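Local coordinates for suppressor of fused family protein (Neisseria gonorrhoeae, PDB 3K5J), which is of unknown function but resembles the N-terminal domain of human Suppressor of fused, which is consistent with a role in protein binding, at residues I69-P72 against E77-E80; S57-F62 against M84-S89; L9-K14 against E130-V135; Q65-I70 against D94-G99; K17-K22 against E48-V53. One frame throughout, in Å; residues are numbered along the deposited sequence.

Contact 1: residues I69-P72 against E77-E80; sequences IISP and EHIE
Ile69 and His78 bring strand 65-71 and the first turn of helix 77-91 closest together, with their CA atoms 7.2 Å apart; a five-residue loop, 72-76, leads from one to the other. Both side chains leave the backbone toward the opposite segment, and so does Ser71, two residues further along the same strand. The imidazole of His78 lies between the two backbones and carries the contact. Ile69 lays its CG2 methyl over one ring face, 3.8 Å from the centroid and 14° off the normal, a CH-pi contact displaced toward the ring rim, while CD1 reaches ND1 at 3.9 Å. Ser71 works at the ring edge instead: His78 NE2 donates to Ser71 OG over 2.9 Å, with the oxygen near the ring plane. Ser71 OG lies anti to its own backbone N (chi1 -172°), which swings it to that edge, and it bonds in turn to Phe73 O. One hydroxyl thus relays the imidazole N-H to a backbone carbonyl, all in a buried setting. Around this, Tyr54 of strand 52-57 meets the His78 ring with planes at about 60°, and on the other flank of strand 65-71, strand 135-143 places Leu140 against Ile69.

Contact 2: residues S57-F62 against M84-S89; sequences SGIGQF and MLASAS. With SO4 (sulfate ion), chain B.
Ile59 belongs to the turn that carries the chain from strand 52-57 into the short helix 60-63, and from there it plugs onto one side of helix 77-91 at Ala86 and Ser89. Its CG1 branch lies beside the backbone N (chi1 -62°), which sends CD1 over the helix surface: CD1 comes to 3.7 Å from Ala86 CA and 4.1 Å from Ala86 CB. The other branch heads along the helix, CG2 lying 3.6 Å from Ser89 OG, one turn on. Ile59 therefore spans two successive positions of a single helix face, by van der Waals contact without a hydrogen bond between the segments.

The turn is part of a short helical connection joining two adjacent antiparallel strands of the mixed sheet, 52-57 and 65-71. Gly58 adopts a phi of 143°, where a CB would run into Ser57 O, and the carboxylate of Glu66 receives Gly58 N and Gly60 N, pinning the turn to the strand that follows it. Phe38 and Ile31 also pack on Ala86, and Phe96 packs on Ser89.

Facing the other way, Gln61 NE2 donates to O2 of a sulfate ion over 2.9 Å, nearly straight at 169°. The ion, probably from the crystallisation liquor, also takes Tyr4 N and Gly1 N at the start of the chain.

Contact 3: residues L9-K14 against E130-V135; sequences LSHLQK and EYMDNV
His11 of helix 2-15 packs against Met132, in the short strand 131-132 of a beta-hairpin whose two-residue loop, Asp133 and Asn134, leads into strand 135-143; the paired bonds between Met132 and Val135 close it. The tight part centres on the imidazole. Met132, a selenomethionine modelled in two conformers, sets its CB almost squarely over the ring, 3.7 Å from the centroid and 10° off the normal, as a CH-pi contact. CG of Met132 follows at 3.9 Å from His11 CG, and in the conformer described SE still touches His11 CB at 3.7 Å before the bend at chi3 leads the end away; Met132 also touches Tyr4, Thr7 and Val8. His11 reaches the hairpin because chi1 (178°) points its ring away from the backbone N, and its rotation is fixed from outside the two segments: NE2 hydrogen-bonds to Leu129 O, and the ring stacks with Phe137 of strand 135-143.

The far side is quite different. Tyr131 turns its side chain away from the helix into an exposed position, and it meets His11 through its backbone alone. Asp133 and Asn134 of the hairpin loop are exposed as well, and Lys14, in one of two conformers, has a long, weak ion pair with Glu128. Where the two sides join, the carbonyl oxygen of Tyr131 stands 3.2 Å from His11 CE1.

Contact 4: residues Q65-I70 against D94-G99; sequences QEFFII and DQFQLG
Gln65 and the chain at Phe96 and Gln97 are joined by the carboxamide nitrogen of Gln65, which serves two acceptors: Phe96 O at 2.9 Å and Gln97 OE1 at 3.0 Å. Both lie close to the plane of the Gln65 amide, as they must if each is to take one of its two N-H groups. The acceptors are used differently. Phe96 O is met in its carbonyl plane, whereas NE2 sits well above the carbonyl plane of Gln97, the two amides being turned 77° apart. Alongside, Phe67 brings its ring edge in, with CZ 3.6 Å from Phe96 O and 4.0 Å from Phe96 CB, so the same carbonyl oxygen receives a polar and an aromatic neighbour.

In the next shell, a bend at chi2 (-108°) carries the Gln65 amide out to the loop, and Gln97 NE2 donates to Pro93 O, which fixes which way its own amide is flipped. The Phe96 ring is embedded against Leu85, Ala88 and Ser89 of helix 77-91. Strand 65-71 runs between strands 52-57 and 135-143, and its Phe67 also touches Leu140 and Ile119, so that the loop after helix 77-91 is tied down onto the middle of the sheet.

Contact 5: residues K17-K22 against E48-V53; sequences KHHDIK and EDEPWV. With SO4 (sulfate ion), chain C.
His19 and Glu50 form a histidine-carboxylate hydrogen bond at the surface, linking the segment that runs into strand 21-24 with the one that runs into strand 52-57; strand 39-43 pairs with both and lies between them. The two side chains approach from opposite directions. NE2 of His19 donates to Glu50 OE1 over 2.9 Å at 157°, the oxygen near the imidazole plane. On the acceptor side the fit is less regular, since the donor stands 42° out of the carboxylate plane, with ring and carboxylate inclined at 44°. Glu50 reaches this far because its chain is extended beyond CG; it is modelled in two conformers, and the bond belongs to the one described here. OE1 also accepts Asn46 N, so a backbone amide shares the oxygen with the imidazole.

The other nitrogen of the ring is engaged too. ND1 donates to O4 of a sulfate ion, probably from the crystallisation liquor, at 2.7 Å, and His18 N reaches that same oxygen at 2.8 Å. Trp16 meets the His19 ring edge-to-face.

With both ring nitrogens donating, one to a carboxylate and one to a sulfate, His19 is probably protonated in the crystal, and the two anions at its edges would stabilise that imidazolium.

In the fold
From the N terminus, contact 3 closes the longest loop, joining helix 2-15 to the hairpin that opens strand 135-143; the other four contacts nest inside it. Contact 5 comes first, tying the approaches to strands 21-24 and 52-57, and it closes before contacts 1, 2 and 4 begin. Gln13 and His19 link it to contact 3 through a hydrogen bond. Contact 2 then fastens the turn after strand 52-57 to helix 77-91, and contact 1, the short step from strand 65-71 into that helix, nests within its loop. Contact 4 starts from the same strand as contact 1 but crosses contact 2, anchoring the loop beyond the helix. Strand 65-71 and helix 77-91 thus carry most of the ties.

Contact 1: residues I69-P72 against E77-E80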
# COMPACT_ATOMS: atom_id res chain seq x y z
N ILE A 69 -1.74 -1.37 2.07
CA ILE A 69 -0.81 -1.43 3.21
C ILE A 69 -1.26 -2.58 4.11
O ILE A 69 -2.47 -2.67 4.44
CB ILE A 69 -0.81 -0.11 4.00
CG1 ILE A 69 -0.35 1.07 3.15
CG2 ILE A 69 0.03 -0.24 5.28
CD1 ILE A 69 -0.76 2.46 3.65
N ILE A 70 -0.30 -3.42 4.49
CA ILE A 70 -0.55 -4.51 5.46
C ILE A 70 -0.01 -4.06 6.80
O ILE A 70 1.18 -3.78 6.93
CB ILE A 70 0.06 -5.88 5.04
CG1 ILE A 70 -0.13 -6.18 3.54
CG2 ILE A 70 -0.46 -7.00 5.95
CD1 ILE A 70 0.61 -7.44 3.08
N SER A 71 -0.88 -3.94 7.80
CA SER A 71 -0.53 -3.32 9.08
C SER A 71 -0.66 -4.28 10.24
O SER A 71 -1.66 -5.00 10.35
CB SER A 71 -1.43 -2.12 9.35
OG SER A 71 -1.01 -1.39 10.49
N PRO A 72 0.31 -4.25 11.16
CA PRO A 72 0.20 -5.14 12.33
C PRO A 72 -0.93 -4.79 13.30
O PRO A 72 -1.34 -5.65 14.11
CB PRO A 72 1.60 -4.99 12.99
CG PRO A 72 2.12 -3.72 12.55
CD PRO A 72 1.60 -3.52 11.14
N GLU A 77 -3.75 6.04 10.62
CA GLU A 77 -2.59 6.53 9.89
C GLU A 77 -2.63 6.09 8.42
O GLU A 77 -2.22 6.84 7.52
CB GLU A 77 -1.30 6.06 10.57
CG GLU A 77 -1.04 6.75 11.92
CD GLU A 77 0.01 6.02 12.75
OE1 GLU A 77 -0.26 4.85 13.13
OE2 GLU A 77 1.07 6.63 13.01
N HIS A 78 -3.08 4.88 8.19
CA HIS A 78 -3.07 4.37 6.83
C HIS A 78 -4.14 4.99 5.93
O HIS A 78 -3.95 5.11 4.71
CB HIS A 78 -3.16 2.84 6.83
CG HIS A 78 -2.06 2.21 7.62
ND1 HIS A 78 -0.74 2.61 7.50
CD2 HIS A 78 -2.09 1.25 8.57
CE1 HIS A 78 -0.01 1.88 8.33
NE2 HIS A 78 -0.80 1.05 9.00
N ILE A 79 -5.26 5.38 6.53
CA ILE A 79 -6.29 6.08 5.82
C ILE A 79 -5.74 7.45 5.37
O ILE A 79 -5.90 7.85 4.20
CB ILE A 79 -7.58 6.27 6.68
CG1 ILE A 79 -8.10 4.90 7.13
CG2 ILE A 79 -8.63 6.99 5.91
CD1 ILE A 79 -9.19 4.99 8.21
N GLU A 80 -5.05 8.12 6.29
CA GLU A 80 -4.46 9.43 6.04
C GLU A 80 -3.39 9.33 4.94
O GLU A 80 -3.32 10.14 3.99
CB GLU A 80 -3.84 9.96 7.36
CG GLU A 80 -4.81 10.17 8.53
CD GLU A 80 -4.19 10.06 9.94
OE1 GLU A 80 -2.92 9.93 10.10
OE2 GLU A 80 -5.01 10.07 10.92

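Contact 2: residues S57-F62 against M84-S89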
# COMPACT_ATOMS: atom_id res chain seq x y z
N SER A 57 -9.21 2.96 -3.23
CA SER A 57 -10.21 2.76 -4.26
C SER A 57 -10.55 4.07 -4.95
O SER A 57 -11.18 4.97 -4.36
CB SER A 57 -11.50 2.18 -3.64
OG SER A 57 -12.49 1.89 -4.64
N GLY A 58 -10.11 4.18 -6.19
CA GLY A 58 -10.42 5.34 -7.02
C GLY A 58 -9.24 5.74 -7.90
O GLY A 58 -9.40 6.30 -8.98
N ILE A 59 -8.02 5.45 -7.44
CA ILE A 59 -6.80 5.78 -8.19
C ILE A 59 -6.77 4.99 -9.49
O ILE A 59 -6.30 5.47 -10.51
CB ILE A 59 -5.51 5.50 -7.32
CG1 ILE A 59 -5.49 6.38 -6.05
CG2 ILE A 59 -4.25 5.62 -8.19
CD1 ILE A 59 -4.50 6.01 -5.00
N GLY A 60 -7.34 3.79 -9.46
CA GLY A 60 -7.24 2.90 -10.62
C GLY A 60 -8.00 3.36 -11.84
O GLY A 60 -7.65 3.00 -12.95
N GLN A 61 -8.97 4.24 -11.66
CA GLN A 61 -9.70 4.78 -12.81
C GLN A 61 -8.81 5.67 -13.69
O GLN A 61 -9.12 5.84 -14.87
CB GLN A 61 -10.95 5.53 -12.35
CG GLN A 61 -11.98 4.68 -11.66
CD GLN A 61 -13.33 5.36 -11.59
OE1 GLN A 61 -13.55 6.30 -10.80
NE2 GLN A 61 -14.26 4.90 -12.47
N PHE A 62 -7.75 6.24 -13.13
CA PHE A 62 -6.83 7.09 -13.88
C PHE A 62 -5.48 6.44 -14.10
O PHE A 62 -4.88 6.62 -15.14
CB PHE A 62 -6.69 8.44 -13.17
CG PHE A 62 -8.00 9.19 -13.06
CD1 PHE A 62 -8.42 10.02 -14.09
CD2 PHE A 62 -8.85 9.01 -11.94
CE1 PHE A 62 -9.64 10.70 -14.01
CE2 PHE A 62 -10.10 9.66 -11.87
CZ PHE A 62 -10.47 10.52 -12.91
N MSE A 84 -3.30 11.03 1.00
CA MSE A 84 -2.13 11.79 0.54
C MSE A 84 -1.62 11.20 -0.77
O MSE A 84 -1.32 11.94 -1.72
CB MSE A 84 -1.06 11.77 1.62
CG MSE A 84 0.27 12.36 1.16
SE MSE A 84 1.71 12.10 2.42
CE MSE A 84 2.03 10.25 2.08
N LEU A 85 -1.53 9.86 -0.83
CA LEU A 85 -1.04 9.19 -2.05
C LEU A 85 -1.99 9.31 -3.23
O LEU A 85 -1.55 9.38 -4.37
CB LEU A 85 -0.61 7.70 -1.79
CG LEU A 85 0.50 7.56 -0.74
CD1 LEU A 85 0.87 6.06 -0.55
CD2 LEU A 85 1.73 8.38 -1.07
N ALA A 86 -3.28 9.35 -2.98
CA ALA A 86 -4.27 9.58 -4.02
C ALA A 86 -3.98 10.94 -4.67
O ALA A 86 -3.95 11.06 -5.89
CB ALA A 86 -5.67 9.58 -3.42
N SER A 87 -3.80 11.98 -3.86
CA SER A 87 -3.46 13.32 -4.39
C SER A 87 -2.16 13.27 -5.18
O SER A 87 -2.07 13.80 -6.31
CB SER A 87 -3.31 14.31 -3.22
OG SER A 87 -2.73 15.52 -3.69
N ALA A 88 -1.12 12.68 -4.59
CA ALA A 88 0.21 12.63 -5.22
C ALA A 88 0.20 11.88 -6.54
O ALA A 88 0.83 12.28 -7.54
CB ALA A 88 1.23 12.03 -4.28
N SER A 89 -0.56 10.78 -6.58
CA SER A 89 -0.57 9.94 -7.78
C SER A 89 -1.29 10.63 -8.94
O SER A 89 -0.99 10.34 -10.11
CB SER A 89 -1.20 8.57 -7.47
OG SER A 89 -2.58 8.71 -7.26
S SO4 B . -18.02 5.10 -11.94
O1 SO4 B . -17.93 4.60 -10.58
O2 SO4 B . -16.94 6.04 -12.23
O3 SO4 B . -17.96 3.95 -12.85
O4 SO4 B . -19.30 5.79 -12.15

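Contact 3: residues L9-K14 against E130-V135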
# COMPACT_ATOMS: atom_id res chain seq x y z
N LEU A 9 -14.61 -3.18 -3.90
CA LEU A 9 -15.08 -3.85 -2.69
C LEU A 9 -15.41 -5.32 -2.96
O LEU A 9 -15.02 -6.19 -2.19
CB LEU A 9 -16.31 -3.15 -2.13
CG LEU A 9 -16.97 -3.75 -0.88
CD1 LEU A 9 -15.97 -3.98 0.25
CD2 LEU A 9 -18.16 -2.90 -0.47
N SER A 10 -16.09 -5.58 -4.08
CA SER A 10 -16.43 -6.97 -4.45
C SER A 10 -15.20 -7.82 -4.68
O SER A 10 -15.16 -8.97 -4.30
CB SER A 10 -17.29 -6.96 -5.70
OG SER A 10 -18.58 -6.47 -5.39
N HIS A 11 -14.19 -7.23 -5.32
CA HIS A 11 -12.92 -7.89 -5.57
C HIS A 11 -12.25 -8.28 -4.24
O HIS A 11 -11.81 -9.41 -4.04
CB HIS A 11 -12.02 -6.97 -6.40
CG HIS A 11 -10.67 -7.54 -6.67
ND1 HIS A 11 -10.46 -8.66 -7.45
CD2 HIS A 11 -9.44 -7.11 -6.26
CE1 HIS A 11 -9.15 -8.88 -7.52
NE2 HIS A 11 -8.52 -7.97 -6.81
N LEU A 12 -12.23 -7.34 -3.31
CA LEU A 12 -11.62 -7.61 -2.01
C LEU A 12 -12.42 -8.63 -1.20
O LEU A 12 -11.86 -9.49 -0.55
CB LEU A 12 -11.44 -6.32 -1.20
CG LEU A 12 -10.67 -5.18 -1.84
CD1 LEU A 12 -10.68 -3.93 -0.96
CD2 LEU A 12 -9.25 -5.64 -2.22
N GLN A 13 -13.75 -8.51 -1.26
CA GLN A 13 -14.63 -9.40 -0.51
C GLN A 13 -14.53 -10.85 -1.02
O GLN A 13 -14.61 -11.82 -0.22
CB GLN A 13 -16.07 -8.90 -0.53
CG GLN A 13 -16.96 -9.59 0.45
CD GLN A 13 -16.57 -9.36 1.91
OE1 GLN A 13 -16.98 -8.35 2.50
NE2 GLN A 13 -15.78 -10.30 2.53
N LYS A 14 -14.37 -11.01 -2.33
CA LYS A 14 -14.17 -12.32 -2.98
C LYS A 14 -12.86 -12.95 -2.55
O LYS A 14 -12.77 -14.18 -2.33
CB LYS A 14 -14.20 -12.15 -4.51
CG LYS A 14 -13.92 -13.42 -5.31
CD LYS A 14 -13.68 -13.12 -6.77
CE LYS A 14 -12.88 -14.23 -7.42
NZ LYS A 14 -13.59 -15.52 -7.28
N GLU A 130 -4.02 -9.54 -7.22
CA GLU A 130 -3.30 -8.66 -8.14
C GLU A 130 -4.17 -8.05 -9.24
O GLU A 130 -4.02 -6.87 -9.53
CB GLU A 130 -2.13 -9.43 -8.77
CG GLU A 130 -1.18 -8.58 -9.62
CD GLU A 130 -0.33 -9.41 -10.54
OE1 GLU A 130 -0.55 -10.64 -10.65
OE2 GLU A 130 0.59 -8.81 -11.12
N TYR A 131 -5.00 -8.86 -9.91
CA TYR A 131 -5.80 -8.40 -11.05
C TYR A 131 -7.27 -8.44 -10.77
O TYR A 131 -7.81 -9.46 -10.35
CB TYR A 131 -5.54 -9.26 -12.30
CG TYR A 131 -4.30 -8.83 -13.09
CD1 TYR A 131 -3.02 -9.29 -12.80
CD2 TYR A 131 -4.44 -7.98 -14.18
CE1 TYR A 131 -1.92 -8.86 -13.55
CE2 TYR A 131 -3.34 -7.54 -14.91
CZ TYR A 131 -2.08 -7.99 -14.61
OH TYR A 131 -0.99 -7.56 -15.37
N MSE A 132 -7.90 -7.33 -11.11
CA MSE A 132 -9.34 -7.18 -11.28
C MSE A 132 -9.70 -6.43 -12.57
O MSE A 132 -9.45 -5.27 -12.66
CB MSE A 132 -9.83 -6.25 -10.18
CG MSE A 132 -11.27 -5.90 -10.11
SE MSE A 132 -11.69 -4.38 -9.06
CE MSE A 132 -11.18 -2.84 -10.04
N ASP A 133 -10.33 -7.05 -13.55
CA ASP A 133 -10.65 -6.32 -14.82
C ASP A 133 -10.23 -4.82 -14.93
O ASP A 133 -10.82 -3.91 -14.32
CB ASP A 133 -12.11 -6.45 -15.21
CG ASP A 133 -12.32 -6.12 -16.68
OD1 ASP A 133 -11.58 -6.67 -17.51
OD2 ASP A 133 -13.20 -5.31 -17.00
N ASN A 134 -9.21 -4.60 -15.75
CA ASN A 134 -8.59 -3.27 -16.06
C ASN A 134 -7.67 -2.68 -14.98
O ASN A 134 -6.99 -1.68 -15.27
CB ASN A 134 -9.47 -2.13 -16.65
CG ASN A 134 -10.17 -2.55 -17.95
OD1 ASN A 134 -9.53 -3.04 -18.87
ND2 ASN A 134 -11.48 -2.32 -18.03
N VAL A 135 -7.57 -3.34 -13.81
CA VAL A 135 -6.90 -2.72 -12.68
C VAL A 135 -6.09 -3.70 -11.87
O VAL A 135 -6.51 -4.82 -11.60
CB VAL A 135 -7.95 -2.00 -11.78
CG1 VAL A 135 -7.35 -1.42 -10.53
CG2 VAL A 135 -8.68 -0.87 -12.59

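Contact 4: residues Q65-I70 against D94-G99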
# COMPACT_ATOMS: atom_id res chain seq x y z
N GLN A 65 -4.06 1.15 -11.39
CA GLN A 65 -3.72 0.37 -10.21
C GLN A 65 -4.22 1.10 -8.94
O GLN A 65 -4.37 2.32 -8.93
CB GLN A 65 -2.23 0.03 -10.10
CG GLN A 65 -1.33 1.27 -10.25
CD GLN A 65 -0.56 1.33 -11.54
OE1 GLN A 65 -0.92 0.66 -12.51
NE2 GLN A 65 0.46 2.18 -11.58
N GLU A 66 -4.45 0.28 -7.93
CA GLU A 66 -4.67 0.69 -6.55
C GLU A 66 -3.50 0.20 -5.71
O GLU A 66 -2.66 -0.58 -6.19
CB GLU A 66 -5.94 0.07 -6.01
CG GLU A 66 -7.22 0.42 -6.74
CD GLU A 66 -7.69 1.87 -6.72
OE1 GLU A 66 -7.11 2.68 -5.95
OE2 GLU A 66 -8.63 2.19 -7.50
N PHE A 67 -3.47 0.63 -4.44
CA PHE A 67 -2.37 0.35 -3.54
C PHE A 67 -2.91 -0.15 -2.20
O PHE A 67 -3.99 0.27 -1.75
CB PHE A 67 -1.54 1.61 -3.32
CG PHE A 67 -0.95 2.17 -4.59
CD1 PHE A 67 0.18 1.58 -5.15
CD2 PHE A 67 -1.60 3.15 -5.30
CE1 PHE A 67 0.68 2.05 -6.34
CE2 PHE A 67 -1.10 3.59 -6.52
CZ PHE A 67 0.03 3.04 -7.04
N PHE A 68 -2.16 -1.00 -1.50
CA PHE A 68 -2.57 -1.43 -0.18
C PHE A 68 -1.40 -1.52 0.79
O PHE A 68 -0.25 -1.75 0.40
CB PHE A 68 -3.35 -2.77 -0.20
CG PHE A 68 -2.57 -3.93 -0.67
CD1 PHE A 68 -1.85 -4.70 0.25
CD2 PHE A 68 -2.56 -4.30 -1.99
CE1 PHE A 68 -1.10 -5.78 -0.17
CE2 PHE A 68 -1.82 -5.40 -2.40
CZ PHE A 68 -1.09 -6.14 -1.50
N ILE A 69 -1.74 -1.37 2.07
CA ILE A 69 -0.81 -1.43 3.21
C ILE A 69 -1.26 -2.58 4.11
O ILE A 69 -2.47 -2.67 4.44
CB ILE A 69 -0.81 -0.11 4.00
CG1 ILE A 69 -0.35 1.07 3.15
CG2 ILE A 69 0.03 -0.24 5.28
CD1 ILE A 69 -0.76 2.46 3.65
N ILE A 70 -0.30 -3.42 4.49
CA ILE A 70 -0.55 -4.51 5.46
C ILE A 70 -0.01 -4.06 6.80
O ILE A 70 1.18 -3.78 6.93
CB ILE A 70 0.06 -5.88 5.04
CG1 ILE A 70 -0.13 -6.18 3.54
CG2 ILE A 70 -0.46 -7.00 5.95
CD1 ILE A 70 0.61 -7.44 3.08
N ASP A 94 3.82 9.07 -12.93
CA ASP A 94 5.03 8.31 -13.23
C ASP A 94 5.72 7.82 -11.97
O ASP A 94 6.50 6.86 -12.03
CB ASP A 94 6.04 9.14 -14.07
CG ASP A 94 5.54 9.52 -15.44
OD1 ASP A 94 4.46 9.10 -15.87
OD2 ASP A 94 6.27 10.27 -16.12
N GLN A 95 5.47 8.48 -10.84
CA GLN A 95 6.13 8.07 -9.60
C GLN A 95 5.36 6.98 -8.86
O GLN A 95 5.82 6.49 -7.82
CB GLN A 95 6.37 9.25 -8.67
CG GLN A 95 7.28 10.31 -9.30
CD GLN A 95 8.55 9.73 -9.87
OE1 GLN A 95 9.24 8.96 -9.20
NE2 GLN A 95 8.84 10.07 -11.11
N PHE A 96 4.22 6.58 -9.41
CA PHE A 96 3.37 5.59 -8.72
C PHE A 96 3.23 4.32 -9.56
O PHE A 96 2.15 3.82 -9.81
CB PHE A 96 2.03 6.23 -8.33
CG PHE A 96 2.19 7.13 -7.16
CD1 PHE A 96 2.60 8.43 -7.30
CD2 PHE A 96 2.03 6.62 -5.89
CE1 PHE A 96 2.80 9.25 -6.20
CE2 PHE A 96 2.22 7.38 -4.79
CZ PHE A 96 2.65 8.69 -4.92
N GLN A 97 4.38 3.83 -9.96
CA GLN A 97 4.48 2.65 -10.79
C GLN A 97 5.26 1.58 -10.05
O GLN A 97 6.02 1.90 -9.12
CB GLN A 97 5.15 3.01 -12.13
CG GLN A 97 4.46 4.09 -12.90
CD GLN A 97 3.05 3.75 -13.32
OE1 GLN A 97 2.69 2.56 -13.55
NE2 GLN A 97 2.22 4.76 -13.42
N LEU A 98 5.09 0.31 -10.45
CA LEU A 98 5.91 -0.77 -9.87
C LEU A 98 7.37 -0.40 -9.87
O LEU A 98 7.90 0.07 -10.90
CB LEU A 98 5.81 -2.08 -10.65
CG LEU A 98 4.70 -3.00 -10.31
CD1 LEU A 98 4.69 -4.11 -11.37
CD2 LEU A 98 4.76 -3.54 -8.89
N GLY A 99 8.02 -0.67 -8.76
CA GLY A 99 9.44 -0.46 -8.58
C GLY A 99 9.83 0.93 -8.16
O GLY A 99 10.99 1.18 -7.88

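Contact 5: residues K17-K22 against E48-V53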
# COMPACT_ATOMS: atom_id res chain seq x y z
N LYS A 17 -13.21 -13.90 1.59
CA LYS A 17 -14.62 -14.28 1.67
C LYS A 17 -15.15 -14.25 3.10
O LYS A 17 -16.36 -13.93 3.32
CB LYS A 17 -14.82 -15.66 1.01
CG LYS A 17 -16.25 -16.22 1.10
N HIS A 18 -14.29 -14.57 4.06
CA HIS A 18 -14.75 -14.68 5.45
C HIS A 18 -14.28 -13.59 6.36
O HIS A 18 -14.21 -13.77 7.57
CB HIS A 18 -14.38 -16.08 5.98
CG HIS A 18 -15.02 -17.15 5.17
ND1 HIS A 18 -16.38 -17.33 5.18
CD2 HIS A 18 -14.52 -18.00 4.24
CE1 HIS A 18 -16.70 -18.29 4.33
NE2 HIS A 18 -15.59 -18.71 3.74
N HIS A 19 -13.94 -12.42 5.78
CA HIS A 19 -13.56 -11.26 6.58
C HIS A 19 -14.54 -10.12 6.37
O HIS A 19 -15.08 -9.96 5.26
CB HIS A 19 -12.14 -10.79 6.20
CG HIS A 19 -11.05 -11.70 6.69
ND1 HIS A 19 -10.81 -12.94 6.14
CD2 HIS A 19 -10.18 -11.56 7.72
CE1 HIS A 19 -9.81 -13.52 6.78
NE2 HIS A 19 -9.42 -12.71 7.75
N ASP A 20 -14.77 -9.35 7.42
CA ASP A 20 -15.52 -8.11 7.34
C ASP A 20 -14.59 -7.03 6.74
O ASP A 20 -13.39 -7.00 7.03
CB ASP A 20 -16.01 -7.67 8.72
CG ASP A 20 -17.00 -8.68 9.32
OD1 ASP A 20 -17.87 -9.20 8.56
OD2 ASP A 20 -16.90 -8.94 10.54
N ILE A 21 -15.18 -6.17 5.92
CA ILE A 21 -14.50 -5.08 5.25
C ILE A 21 -15.30 -3.81 5.47
O ILE A 21 -16.53 -3.77 5.23
CB ILE A 21 -14.31 -5.36 3.75
CG1 ILE A 21 -13.59 -6.69 3.52
CG2 ILE A 21 -13.62 -4.12 3.05
CD1 ILE A 21 -13.40 -7.09 2.05
N LYS A 22 -14.64 -2.77 5.95
CA LYS A 22 -15.23 -1.46 6.23
C LYS A 22 -14.75 -0.46 5.19
O LYS A 22 -13.58 -0.44 4.86
CB LYS A 22 -14.83 -0.94 7.63
CG LYS A 22 -15.38 0.48 7.98
CD LYS A 22 -15.11 0.90 9.43
CE LYS A 22 -15.83 2.19 9.79
NZ LYS A 22 -15.62 2.58 11.22
N GLU A 48 -6.13 -12.42 16.41
CA GLU A 48 -4.99 -11.58 16.80
C GLU A 48 -3.76 -11.87 15.96
O GLU A 48 -2.87 -11.00 15.86
CB GLU A 48 -4.66 -11.78 18.32
N ASP A 49 -3.70 -13.03 15.33
CA ASP A 49 -2.51 -13.41 14.56
C ASP A 49 -2.62 -13.02 13.08
O ASP A 49 -1.80 -13.43 12.26
CB ASP A 49 -2.25 -14.91 14.70
CG ASP A 49 -3.41 -15.72 14.28
OD1 ASP A 49 -4.39 -15.07 13.84
OD2 ASP A 49 -3.40 -16.95 14.37
N GLU A 50 -3.62 -12.22 12.74
CA GLU A 50 -3.88 -11.70 11.39
C GLU A 50 -3.69 -10.20 11.34
O GLU A 50 -4.07 -9.54 12.27
CB GLU A 50 -5.32 -12.00 10.98
CG GLU A 50 -5.53 -13.45 10.65
CD GLU A 50 -6.97 -13.81 10.38
OE1 GLU A 50 -7.78 -12.92 10.13
OE2 GLU A 50 -7.28 -15.00 10.40
N PRO A 51 -3.14 -9.65 10.24
CA PRO A 51 -2.99 -8.21 10.13
C PRO A 51 -4.23 -7.52 9.59
O PRO A 51 -5.21 -8.17 9.27
CB PRO A 51 -1.85 -8.07 9.13
CG PRO A 51 -2.05 -9.22 8.19
CD PRO A 51 -2.53 -10.35 9.10
N TRP A 52 -4.15 -6.20 9.55
CA TRP A 52 -5.16 -5.32 9.01
C TRP A 52 -4.69 -4.90 7.61
O TRP A 52 -3.51 -4.61 7.43
CB TRP A 52 -5.28 -4.11 9.88
CG TRP A 52 -5.63 -4.44 11.31
CD1 TRP A 52 -4.84 -5.04 12.26
CD2 TRP A 52 -6.88 -4.23 11.91
NE1 TRP A 52 -5.54 -5.21 13.43
CE2 TRP A 52 -6.80 -4.71 13.24
CE3 TRP A 52 -8.06 -3.67 11.47
CZ2 TRP A 52 -7.89 -4.67 14.12
CZ3 TRP A 52 -9.12 -3.60 12.33
CH2 TRP A 52 -9.03 -4.10 13.65
N VAL A 53 -5.58 -4.89 6.64
CA VAL A 53 -5.22 -4.47 5.31
C VAL A 53 -6.03 -3.24 4.91
O VAL A 53 -7.25 -3.24 5.00
CB VAL A 53 -5.40 -5.58 4.25
CG1 VAL A 53 -4.87 -5.13 2.88
CG2 VAL A 53 -4.74 -6.88 4.71
S SO4 C . -10.65 -15.78 3.96
O1 SO4 C . -10.45 -16.41 5.27
O2 SO4 C . -9.33 -15.37 3.43
O3 SO4 C . -11.28 -16.78 3.07
O4 SO4 C . -11.52 -14.65 4.19